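Local coordinates for protein F420-reducing hydrogenase, subunit beta (Methanothermobacter marburgensis, PDB 4OMF) that carries FAD and an iron-sulfur cluster and, as the beta subunit of a hydrogenase, probably passes electrons from hydrogen oxidation to coenzyme F420, at residues T30-Y35 against S228-A233; V46-G51 against S79-M84; M161-G166 against L179-T184. All coordinates share one frame; numbering follows the deposited sequence.

Contact 1 and contact 2 both reach the FAD, at different points along it: in 30-35 against 228-233 Thr30 holds a phosphate oxygen, whereas in 46-51 against 79-84 Ala48 binds the adenosine ribose and Ser79 and Asn81 lie near the adenine. Their centres are about 20 Å apart, yet they touch, Leu33 CD1 of contact 1 lying 4.0 Å from Val47 CG1 of contact 2; helix 28-39 is followed in the chain by strand 44-51. Contact 3, in the small antiparallel sheet, stands apart, its nearest atoms about 11 Å from contact 2 and about 13 Å from contact 1. Even so, its Ile163 side chain is about 5 Å from the FAD.

Contact 1 (T30-Y35 against S228-A233); sequences TGLLAY and SIFKQA. With FAD (flavin-adenine dinucleotide), chain R.
Two helices packed nearly at right angles, 28-39 and 224-235, meet here through Tyr35, whose ring has Ala233 over one face, and through the end of Leu32. The short axes cross at 93° with a closest approach of 10.2 Å. Ala233 CA sits over the ring face, 4.0 Å from the centroid of Tyr35 and almost on its normal, a CH-pi contact, and Ala233 CB lies over the same ring, 3.8 Å from Tyr35 CD2. With CG anti to the backbone N (chi1 171°), Tyr35 extends across the partner helix and its hydroxyl comes to the side chain of Gln232. Gln232 NE2 donates to Tyr35 OH at 3.1 Å, a bent bond (141°) tilted from the amide plane; ring and amide stand almost perpendicular.

Phe239 of strand 239-243 touches both Leu32 and Ala233, and Phe230 touches Val219 and Thr221 of strand 217-221, so the helix pair packs on that end of the mixed sheet. Leu32 contributes through one methyl, CD1, which meets Ile229 CG2 at 3.9 Å and Ala233 CB at 4.0 Å and approaches the Phe230 ring at its edge. Two residues before Leu32, the helix reaches the cofactor. Thr30 grips one phosphate oxygen twice, OG1 donating to FAD O2A at 2.6 Å and the backbone N to the same oxygen at 3.2 Å.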
loop_
_atom_site.group_PDB
_atom_site.type_symbol
_atom_site.label_atom_id
_atom_site.label_comp_id
_atom_site.label_asym_id
_atom_site.label_seq_id
_atom_site.Cartn_x
_atom_site.Cartn_y
_atom_site.Cartn_z
ATOM N N THR C 30 22.145 -27.766 19.004
ATOM C CA THR C 30 22.803 -26.906 19.993
ATOM C C THR C 30 24.299 -27.260 20.130
ATOM O O THR C 30 25.159 -26.378 20.172
ATOM C CB THR C 30 22.119 -27.004 21.375
ATOM O OG1 THR C 30 20.763 -26.533 21.277
ATOM C CG2 THR C 30 22.881 -26.170 22.406
ATOM N N GLY C 31 24.598 -28.551 20.196
ATOM C CA GLY C 31 25.967 -29.030 20.289
ATOM C C GLY C 31 26.830 -28.638 19.095
ATOM O O GLY C 31 27.985 -28.240 19.253
ATOM N N LEU C 32 26.280 -28.732 17.896
ATOM C CA LEU C 32 27.078 -28.451 16.711
ATOM C C LEU C 32 27.298 -26.956 16.499
ATOM O O LEU C 32 28.412 -26.533 16.149
ATOM C CB LEU C 32 26.427 -29.056 15.476
ATOM C CG LEU C 32 27.316 -29.133 14.237
ATOM C CD1 LEU C 32 28.586 -29.945 14.496
ATOM C CD2 LEU C 32 26.497 -29.731 13.105
ATOM N N LEU C 33 26.262 -26.153 16.739
ATOM C CA LEU C 33 26.399 -24.702 16.645
ATOM C C LEU C 33 27.351 -24.216 17.725
ATOM O O LEU C 33 28.159 -23.309 17.501
ATOM C CB LEU C 33 25.037 -23.994 16.778
ATOM C CG LEU C 33 24.103 -24.215 15.578
ATOM C CD1 LEU C 33 22.717 -23.625 15.869
ATOM C CD2 LEU C 33 24.692 -23.641 14.310
ATOM N N ALA C 34 27.270 -24.829 18.899
ATOM C CA ALA C 34 28.152 -24.423 20.000
ATOM C C ALA C 34 29.603 -24.751 19.673
ATOM O O ALA C 34 30.512 -23.978 19.973
ATOM C CB ALA C 34 27.741 -25.097 21.309
ATOM N N TYR C 35 29.822 -25.905 19.052
ATOM C CA TYR C 35 31.170 -26.304 18.681
ATOM C C TYR C 35 31.728 -25.350 17.622
ATOM O O TYR C 35 32.877 -24.897 17.719
ATOM C CB TYR C 35 31.185 -27.738 18.150
ATOM C CG TYR C 35 32.509 -28.106 17.553
ATOM C CD1 TYR C 35 33.601 -28.344 18.376
ATOM C CD2 TYR C 35 32.682 -28.197 16.176
ATOM C CE1 TYR C 35 34.827 -28.676 17.859
ATOM C CE2 TYR C 35 33.917 -28.526 15.643
ATOM C CZ TYR C 35 34.984 -28.764 16.498
ATOM O OH TYR C 35 36.224 -29.091 16.007
ATOM N N SER C 228 32.329 -32.307 7.271
ATOM C CA SER C 228 33.619 -32.050 7.888
ATOM C C SER C 228 33.441 -31.429 9.266
ATOM O O SER C 228 34.146 -31.785 10.196
ATOM C CB SER C 228 34.481 -31.163 6.990
ATOM O OG SER C 228 34.476 -29.833 7.440
ATOM N N ILE C 229 32.487 -30.513 9.410
ATOM C CA ILE C 229 32.260 -29.875 10.706
ATOM C C ILE C 229 31.700 -30.874 11.724
ATOM O O ILE C 229 32.131 -30.896 12.871
ATOM C CB ILE C 229 31.305 -28.655 10.589
ATOM C CG1 ILE C 229 31.938 -27.552 9.721
ATOM C CG2 ILE C 229 30.976 -28.104 11.965
ATOM C CD1 ILE C 229 31.043 -26.345 9.476
ATOM N N PHE C 230 30.747 -31.705 11.309
ATOM C CA PHE C 230 30.199 -32.697 12.221
ATOM C C PHE C 230 31.254 -33.755 12.590
ATOM O O PHE C 230 31.376 -34.124 13.763
ATOM C CB PHE C 230 28.945 -33.351 11.632
ATOM C CG PHE C 230 28.322 -34.378 12.553
ATOM C CD1 PHE C 230 27.647 -33.980 13.699
ATOM C CD2 PHE C 230 28.435 -35.734 12.289
ATOM C CE1 PHE C 230 27.081 -34.917 14.560
ATOM C CE2 PHE C 230 27.875 -36.673 13.142
ATOM C CZ PHE C 230 27.194 -36.256 14.284
ATOM N N LYS C 231 32.040 -34.228 11.620
ATOM C CA LYS C 231 33.098 -35.187 11.920
ATOM C C LYS C 231 34.114 -34.606 12.907
ATOM O O LYS C 231 34.572 -35.311 13.822
ATOM C CB LYS C 231 33.822 -35.644 10.643
ATOM C CG LYS C 231 33.021 -36.555 9.708
ATOM C CD LYS C 231 32.565 -37.844 10.383
ATOM C CE LYS C 231 32.251 -38.946 9.352
ATOM N NZ LYS C 231 31.099 -38.606 8.449
ATOM N N GLN C 232 34.471 -33.337 12.713
ATOM C CA GLN C 232 35.355 -32.610 13.642
ATOM C C GLN C 232 34.849 -32.641 15.079
ATOM O O GLN C 232 35.629 -32.845 16.008
ATOM C CB GLN C 232 35.511 -31.144 13.226
ATOM C CG GLN C 232 36.701 -30.822 12.361
ATOM C CD GLN C 232 36.790 -29.333 12.072
ATOM O OE1 GLN C 232 36.604 -28.906 10.933
ATOM N NE2 GLN C 232 37.047 -28.531 13.111
ATOM N N ALA C 233 33.550 -32.386 15.258
ATOM C CA ALA C 233 32.954 -32.335 16.590
ATOM C C ALA C 233 32.969 -33.710 17.244
ATOM O O ALA C 233 33.213 -33.828 18.437
ATOM C CB ALA C 233 31.532 -31.787 16.523
HETATM P PA FAD R . 18.249 -28.859 20.207
HETATM O O1A FAD R . 17.042 -29.150 21.060
HETATM O O2A FAD R . 19.651 -28.846 20.742
HETATM O O5B FAD R . 18.005 -27.445 19.515
HETATM C C5B FAD R . 16.782 -27.322 18.775
HETATM C C4B FAD R . 16.978 -26.203 17.750
HETATM O O4B FAD R . 15.799 -26.089 16.951
HETATM C C3B FAD R . 17.192 -24.871 18.458
HETATM O O3B FAD R . 18.329 -24.170 17.931
HETATM C C2B FAD R . 15.919 -24.101 18.138
HETATM O O2B FAD R . 16.196 -22.700 17.985
HETATM C C1B FAD R . 15.440 -24.722 16.839
HETATM N N9A FAD R . 13.977 -24.589 16.722
HETATM C C8A FAD R . 13.077 -24.977 17.643
HETATM N N7A FAD R . 11.817 -24.724 17.215
HETATM C C5A FAD R . 11.932 -24.160 15.981
HETATM C C6A FAD R . 10.989 -23.628 14.971
HETATM N N6A FAD R . 9.646 -23.631 15.186
HETATM N N1A FAD R . 11.518 -23.146 13.835
HETATM C C2A FAD R . 12.848 -23.096 13.611
HETATM N N3A FAD R . 13.773 -23.550 14.489
HETATM C C4A FAD R . 13.359 -24.080 15.667
HETATM N N1 FAD R . 11.833 -34.109 13.875
HETATM C C2 FAD R . 11.581 -35.290 13.181
HETATM O O2 FAD R . 12.300 -36.284 13.406
HETATM N N3 FAD R . 10.511 -35.339 12.298
HETATM C C4 FAD R . 9.733 -34.225 12.061
HETATM O O4 FAD R . 8.804 -34.302 11.228
HETATM C C4X FAD R . 9.562 -33.322 13.177
HETATM N N5 FAD R . 8.626 -32.193 12.939
HETATM C C5X FAD R . 9.239 -30.888 13.222
HETATM C C6 FAD R . 8.413 -29.784 12.955
HETATM C C7 FAD R . 8.795 -28.507 13.383
HETATM C C7M FAD R . 7.913 -27.302 13.086
HETATM C C8 FAD R . 9.990 -28.372 14.087
HETATM C C8M FAD R . 10.511 -27.046 14.609
HETATM C C9 FAD R . 10.817 -29.480 14.372
HETATM C C9A FAD R . 10.397 -30.767 14.019
HETATM N N10 FAD R . 11.267 -31.873 14.212
HETATM C C10 FAD R . 10.840 -33.158 13.935
HETATM C "C1'" FAD R . 12.671 -31.738 14.645
HETATM C "C2'" FAD R . 12.884 -31.899 16.128
HETATM O "O2'" FAD R . 11.770 -31.753 16.883
HETATM C "C3'" FAD R . 14.014 -31.306 16.564
HETATM O "O3'" FAD R . 13.946 -29.953 16.588
HETATM C "C4'" FAD R . 15.327 -31.859 16.036
HETATM O "O4'" FAD R . 15.425 -33.287 16.222
HETATM C "C5'" FAD R . 16.521 -31.151 16.685
HETATM O "O5'" FAD R . 16.699 -31.630 18.009
HETATM P P FAD R . 18.083 -31.423 18.785
HETATM O O1P FAD R . 19.178 -31.887 17.850
HETATM O O2P FAD R . 17.997 -32.053 20.144
HETATM O O3P FAD R . 18.187 -29.802 18.887
#

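Contact 2 (V46-G51 against S79-M84); sequences VVAGPG and SPNVMM. With FAD (flavin-adenine dinucleotide), chain R.
Buried packing of a sheet strand against an irregular loop joins Val46 and Ala48 of strand 44-51 to Ser79, Asn81 and Met84, in the connection between helices 65-70 and 85-89. Both methyls of Val46 straddle Met84 CB, each 4.0 Å from it, and the two side chains cross at about a right angle. Val46 CG1, anti to the backbone N (chi1 171°), also abuts the carbonyl of Asn81, 3.3 Å from Asn81 O. Two residues along, Ala48 CB meets the Ser79 hydroxyl, with OG 3.3 Å away.

The loop fixes its own polar groups: Pro80 is the centre of an inverse gamma turn, and Ser79 OG donates to Asn81 OD1 at 2.9 Å, coming in 23° off the carbonyl plane. As Asn81 ND2 in turn bonds to Val100 O, the oxygen and the nitrogen of the amide each have a partner, which would fix its rotation beside the adenine. Strand 44-51 runs between strands 56-62 and 97-101 in the mixed sheet, and here its backbone serves the cofactor. Ala48 N donates to FAD O2B at 2.8 Å, and the same ribose hydroxyl returns a weak bond to Ala48 O. At the adenine, Asn81 ND2 lies 3.4 Å from FAD C2A and Ser79 CB 3.7 Å from FAD N1A. From the same loop, Pro80, Val82 and Met83 pack against another protein chain of the assembly.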
loop_
_atom_site.group_PDB
_atom_site.type_symbol
_atom_site.label_atom_id
_atom_site.label_comp_id
_atom_site.label_asym_id
_atom_site.label_seq_id
_atom_site.Cartn_x
_atom_site.Cartn_y
_atom_site.Cartn_z
ATOM N N VAL C 46 21.642 -17.868 13.859
ATOM C CA VAL C 46 20.235 -17.493 14.019
ATOM C C VAL C 46 19.497 -18.737 14.506
ATOM O O VAL C 46 19.665 -19.822 13.932
ATOM C CB VAL C 46 19.605 -16.963 12.696
ATOM C CG1 VAL C 46 18.089 -16.808 12.871
ATOM C CG2 VAL C 46 20.228 -15.612 12.308
ATOM N N VAL C 47 18.751 -18.581 15.606
ATOM C CA VAL C 47 18.007 -19.665 16.234
ATOM C C VAL C 47 16.613 -19.211 16.664
ATOM O O VAL C 47 16.341 -18.016 16.721
ATOM C CB VAL C 47 18.733 -20.215 17.473
ATOM C CG1 VAL C 47 20.051 -20.909 17.070
ATOM C CG2 VAL C 47 18.979 -19.100 18.471
ATOM N N ALA C 48 15.749 -20.168 16.990
ATOM C CA ALA C 48 14.416 -19.853 17.498
ATOM C C ALA C 48 14.438 -19.667 19.007
ATOM O O ALA C 48 14.305 -20.638 19.743
ATOM C CB ALA C 48 13.422 -20.957 17.116
ATOM N N GLY C 49 14.612 -18.427 19.461
ATOM C CA GLY C 49 14.751 -18.144 20.879
ATOM C C GLY C 49 13.420 -17.828 21.534
ATOM O O GLY C 49 12.388 -17.791 20.865
ATOM N N PRO C 50 13.436 -17.602 22.857
ATOM C CA PRO C 50 12.197 -17.329 23.599
ATOM C C PRO C 50 11.529 -16.068 23.073
ATOM O O PRO C 50 12.229 -15.154 22.634
ATOM C CB PRO C 50 12.680 -17.133 25.044
ATOM C CG PRO C 50 14.045 -17.783 25.093
ATOM C CD PRO C 50 14.626 -17.581 23.723
ATOM N N GLY C 51 10.198 -16.028 23.102
ATOM C CA GLY C 51 9.439 -14.887 22.606
ATOM C C GLY C 51 8.615 -14.241 23.710
ATOM O O GLY C 51 8.986 -14.303 24.876
ATOM N N SER C 79 8.608 -19.915 13.562
ATOM C CA SER C 79 9.728 -19.061 13.922
ATOM C C SER C 79 10.429 -18.792 12.607
ATOM O O SER C 79 11.186 -19.628 12.136
ATOM C CB SER C 79 10.667 -19.723 14.924
ATOM O OG SER C 79 11.767 -18.874 15.235
ATOM N N PRO C 80 10.130 -17.647 11.973
ATOM C CA PRO C 80 10.641 -17.433 10.612
ATOM C C PRO C 80 12.117 -17.072 10.648
ATOM O O PRO C 80 12.473 -15.903 10.449
ATOM C CB PRO C 80 9.798 -16.260 10.091
ATOM C CG PRO C 80 8.662 -16.099 11.083
ATOM C CD PRO C 80 9.226 -16.571 12.395
ATOM N N ASN C 81 12.959 -18.073 10.889
ATOM C CA ASN C 81 14.379 -17.852 11.157
ATOM C C ASN C 81 15.111 -17.124 10.052
ATOM O O ASN C 81 16.056 -16.399 10.332
ATOM C CB ASN C 81 15.093 -19.191 11.417
ATOM C CG ASN C 81 14.801 -19.747 12.786
ATOM O OD1 ASN C 81 14.085 -19.137 13.575
ATOM N ND2 ASN C 81 15.369 -20.908 13.086
ATOM N N VAL C 82 14.685 -17.314 8.804
ATOM C CA VAL C 82 15.370 -16.669 7.693
ATOM C C VAL C 82 15.332 -15.156 7.836
ATOM O O VAL C 82 16.262 -14.489 7.379
ATOM C CB VAL C 82 14.760 -17.079 6.326
ATOM C CG1 VAL C 82 15.584 -16.529 5.147
ATOM C CG2 VAL C 82 14.683 -18.593 6.238
ATOM N N MET C 83 14.296 -14.610 8.471
ATOM C CA MET C 83 14.145 -13.145 8.560
ATOM C C MET C 83 15.327 -12.429 9.233
ATOM O O MET C 83 15.526 -11.236 9.016
ATOM C CB MET C 83 12.850 -12.783 9.303
ATOM C CG MET C 83 12.924 -12.936 10.816
ATOM S SD MET C 83 11.293 -12.715 11.630
ATOM C CE MET C 83 11.021 -11.015 11.114
ATOM N N MET C 84 16.097 -13.128 10.069
ATOM C CA MET C 84 17.165 -12.455 10.817
ATOM C C MET C 84 18.565 -12.604 10.204
ATOM O O MET C 84 19.516 -12.035 10.717
ATOM C CB MET C 84 17.212 -12.972 12.261
ATOM C CG MET C 84 15.949 -12.683 13.059
ATOM S SD MET C 84 15.775 -10.915 13.336
ATOM C CE MET C 84 17.339 -10.595 14.159
HETATM P PA FAD R . 18.249 -28.859 20.207
HETATM O O1A FAD R . 17.042 -29.150 21.060
HETATM O O2A FAD R . 19.651 -28.846 20.742
HETATM O O5B FAD R . 18.005 -27.445 19.515
HETATM C C5B FAD R . 16.782 -27.322 18.775
HETATM C C4B FAD R . 16.978 -26.203 17.750
HETATM O O4B FAD R . 15.799 -26.089 16.951
HETATM C C3B FAD R . 17.192 -24.871 18.458
HETATM O O3B FAD R . 18.329 -24.170 17.931
HETATM C C2B FAD R . 15.919 -24.101 18.138
HETATM O O2B FAD R . 16.196 -22.700 17.985
HETATM C C1B FAD R . 15.440 -24.722 16.839
HETATM N N9A FAD R . 13.977 -24.589 16.722
HETATM C C8A FAD R . 13.077 -24.977 17.643
HETATM N N7A FAD R . 11.817 -24.724 17.215
HETATM C C5A FAD R . 11.932 -24.160 15.981
HETATM C C6A FAD R . 10.989 -23.628 14.971
HETATM N N6A FAD R . 9.646 -23.631 15.186
HETATM N N1A FAD R . 11.518 -23.146 13.835
HETATM C C2A FAD R . 12.848 -23.096 13.611
HETATM N N3A FAD R . 13.773 -23.550 14.489
HETATM C C4A FAD R . 13.359 -24.080 15.667
HETATM N N1 FAD R . 11.833 -34.109 13.875
HETATM C C2 FAD R . 11.581 -35.290 13.181
HETATM O O2 FAD R . 12.300 -36.284 13.406
HETATM N N3 FAD R . 10.511 -35.339 12.298
HETATM C C4 FAD R . 9.733 -34.225 12.061
HETATM O O4 FAD R . 8.804 -34.302 11.228
HETATM C C4X FAD R . 9.562 -33.322 13.177
HETATM N N5 FAD R . 8.626 -32.193 12.939
HETATM C C5X FAD R . 9.239 -30.888 13.222
HETATM C C6 FAD R . 8.413 -29.784 12.955
HETATM C C7 FAD R . 8.795 -28.507 13.383
HETATM C C7M FAD R . 7.913 -27.302 13.086
HETATM C C8 FAD R . 9.990 -28.372 14.087
HETATM C C8M FAD R . 10.511 -27.046 14.609
HETATM C C9 FAD R . 10.817 -29.480 14.372
HETATM C C9A FAD R . 10.397 -30.767 14.019
HETATM N N10 FAD R . 11.267 -31.873 14.212
HETATM C C10 FAD R . 10.840 -33.158 13.935
HETATM C "C1'" FAD R . 12.671 -31.738 14.645
HETATM C "C2'" FAD R . 12.884 -31.899 16.128
HETATM O "O2'" FAD R . 11.770 -31.753 16.883
HETATM C "C3'" FAD R . 14.014 -31.306 16.564
HETATM O "O3'" FAD R . 13.946 -29.953 16.588
HETATM C "C4'" FAD R . 15.327 -31.859 16.036
HETATM O "O4'" FAD R . 15.425 -33.287 16.222
HETATM C "C5'" FAD R . 16.521 -31.151 16.685
HETATM O "O5'" FAD R . 16.699 -31.630 18.009
HETATM P P FAD R . 18.083 -31.423 18.785
HETATM O O1P FAD R . 19.178 -31.887 17.850
HETATM O O2P FAD R . 17.997 -32.053 20.144
HETATM O O3P FAD R . 18.187 -29.802 18.887
#

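Contact 3 (M161-G166 against L179-T184); sequences MDIGKG and LPLKET
Leu181, Gly166 and Ile163 carry this contact, which pairs one backbone hydrogen bond with one small apolar patch. Leu181 N donates to Gly166 O at 2.8 Å and nearly straight (165°), but the donor stands 38° above the carbonyl plane of Gly166, off the lone-pair directions. Leu181 CB rests close against the same carbonyl, 3.4 Å from Gly166 O. Gly166 belongs to the two-residue turn (Lys165, Gly166) of the beta-hairpin formed by strands 160-164 and 167-171. A water also donates to Gly166 O, at 3.3 Å, and accepts from Lys182 N at 2.8 Å, so it bridges the two segments beside the direct bond.

On the apolar side, the Leu181 side chain ends in a fork around Ile163. Its CG lies anti to the backbone N (chi1 -163°), which carries both methyls toward the strand, and Leu181 CD1 and CD2 each come 3.8 Å from Ile163 CG2. The side chains cross at about a right angle, with Ile163 CG2 meeting both methyls. The Leu181 carbonyl is occupied as well: it accepts from Thr184 N within the 3-10 segment 181-184, following the bond from Glu183 N to Pro180 O, and Thr184 OG1 donates to the same oxygen at 2.7 Å, in the carbonyl plane.

In the three-stranded antiparallel sheet, strands 160-164 and 176-180 are the outermost; the contact sits at the end of the sheet where strand 167-171 begins and strand 176-180 ends. Phe168 of the middle strand touches Ile163, while helix 140-150 packs against Leu179 and Thr184.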
loop_
_atom_site.group_PDB
_atom_site.type_symbol
_atom_site.label_atom_id
_atom_site.label_comp_id
_atom_site.label_asym_id
_atom_site.label_seq_id
_atom_site.Cartn_x
_atom_site.Cartn_y
_atom_site.Cartn_z
ATOM N N MET C 161 7.198 -30.163 24.540
ATOM C CA MET C 161 6.274 -30.800 23.604
ATOM C C MET C 161 7.085 -31.689 22.659
ATOM O O MET C 161 8.281 -31.468 22.465
ATOM C CB MET C 161 5.440 -29.763 22.832
ATOM C CG MET C 161 6.249 -28.710 22.069
ATOM S SD MET C 161 5.174 -27.467 21.283
ATOM C CE MET C 161 4.301 -26.784 22.689
ATOM N N ASP C 162 6.432 -32.700 22.092
ATOM C CA ASP C 162 7.123 -33.675 21.245
ATOM C C ASP C 162 6.107 -34.334 20.317
ATOM O O ASP C 162 4.915 -34.401 20.624
ATOM C CB ASP C 162 7.822 -34.730 22.113
ATOM C CG ASP C 162 9.013 -35.376 21.418
ATOM O OD1 ASP C 162 9.282 -35.029 20.246
ATOM O OD2 ASP C 162 9.683 -36.219 22.059
ATOM N N ILE C 163 6.580 -34.802 19.173
ATOM C CA ILE C 163 5.737 -35.520 18.222
ATOM C C ILE C 163 6.469 -36.800 17.865
ATOM O O ILE C 163 7.675 -36.786 17.637
ATOM C CB ILE C 163 5.446 -34.673 16.956
ATOM C CG1 ILE C 163 4.517 -33.510 17.312
ATOM C CG2 ILE C 163 4.869 -35.552 15.831
ATOM C CD1 ILE C 163 4.219 -32.535 16.176
ATOM N N GLY C 164 5.756 -37.916 17.860
ATOM C CA GLY C 164 6.374 -39.191 17.547
ATOM C C GLY C 164 5.485 -40.348 17.923
ATOM O O GLY C 164 4.562 -40.206 18.733
ATOM N N LYS C 165 5.761 -41.504 17.319
ATOM C CA LYS C 165 5.013 -42.722 17.577
ATOM C C LYS C 165 3.494 -42.512 17.503
ATOM O O LYS C 165 2.736 -43.053 18.311
ATOM C CB LYS C 165 5.408 -43.295 18.942
ATOM C CG LYS C 165 6.919 -43.495 19.080
ATOM C CD LYS C 165 7.279 -44.298 20.323
ATOM C CE LYS C 165 8.782 -44.232 20.615
ATOM N NZ LYS C 165 9.245 -42.873 21.058
ATOM N N GLY C 166 3.068 -41.724 16.525
ATOM C CA GLY C 166 1.663 -41.555 16.232
ATOM C C GLY C 166 0.940 -40.573 17.134
ATOM O O GLY C 166 -0.278 -40.488 17.081
ATOM N N LEU C 179 -2.304 -36.752 22.431
ATOM C CA LEU C 179 -3.376 -36.774 21.448
ATOM C C LEU C 179 -2.908 -37.652 20.290
ATOM O O LEU C 179 -1.723 -37.641 19.959
ATOM C CB LEU C 179 -3.688 -35.365 20.915
ATOM C CG LEU C 179 -4.326 -34.320 21.808
ATOM C CD1 LEU C 179 -4.358 -32.976 21.078
ATOM C CD2 LEU C 179 -5.732 -34.738 22.229
ATOM N N PRO C 180 -3.831 -38.394 19.658
ATOM C CA PRO C 180 -3.435 -39.062 18.407
ATOM C C PRO C 180 -3.018 -38.025 17.378
ATOM O O PRO C 180 -3.669 -36.981 17.253
ATOM C CB PRO C 180 -4.711 -39.800 17.966
ATOM C CG PRO C 180 -5.584 -39.860 19.213
ATOM C CD PRO C 180 -5.234 -38.653 20.031
ATOM N N LEU C 181 -1.941 -38.278 16.655
ATOM C CA LEU C 181 -1.444 -37.258 15.742
ATOM C C LEU C 181 -2.463 -36.979 14.633
ATOM O O LEU C 181 -2.579 -35.852 14.152
ATOM C CB LEU C 181 -0.106 -37.694 15.155
ATOM C CG LEU C 181 0.765 -36.628 14.511
ATOM C CD1 LEU C 181 1.048 -35.502 15.481
ATOM C CD2 LEU C 181 2.058 -37.290 14.053
ATOM N N LYS C 182 -3.222 -37.997 14.230
ATOM C CA LYS C 182 -4.216 -37.768 13.188
ATOM C C LYS C 182 -5.261 -36.750 13.651
ATOM O O LYS C 182 -5.941 -36.134 12.833
ATOM C CB LYS C 182 -4.899 -39.071 12.764
ATOM C CG LYS C 182 -6.067 -39.511 13.624
ATOM C CD LYS C 182 -6.674 -40.805 13.066
ATOM C CE LYS C 182 -7.934 -41.220 13.824
ATOM N NZ LYS C 182 -8.538 -42.477 13.279
ATOM N N GLU C 183 -5.382 -36.568 14.961
ATOM C CA GLU C 183 -6.318 -35.589 15.494
ATOM C C GLU C 183 -5.844 -34.152 15.207
ATOM O O GLU C 183 -6.624 -33.206 15.330
ATOM C CB GLU C 183 -6.504 -35.821 16.995
ATOM C CG GLU C 183 -7.709 -35.153 17.614
ATOM C CD GLU C 183 -8.037 -35.721 18.983
ATOM O OE1 GLU C 183 -7.918 -36.950 19.160
ATOM O OE2 GLU C 183 -8.400 -34.937 19.881
ATOM N N THR C 184 -4.581 -33.982 14.818
ATOM C CA THR C 184 -4.074 -32.641 14.538
ATOM C C THR C 184 -4.244 -32.287 13.062
ATOM O O THR C 184 -3.989 -31.163 12.669
ATOM C CB THR C 184 -2.572 -32.503 14.906
ATOM O OG1 THR C 184 -1.784 -33.301 14.008
ATOM C CG2 THR C 184 -2.334 -32.970 16.339
HETATM O O HOH W 1 -2.807 -40.639 14.972
#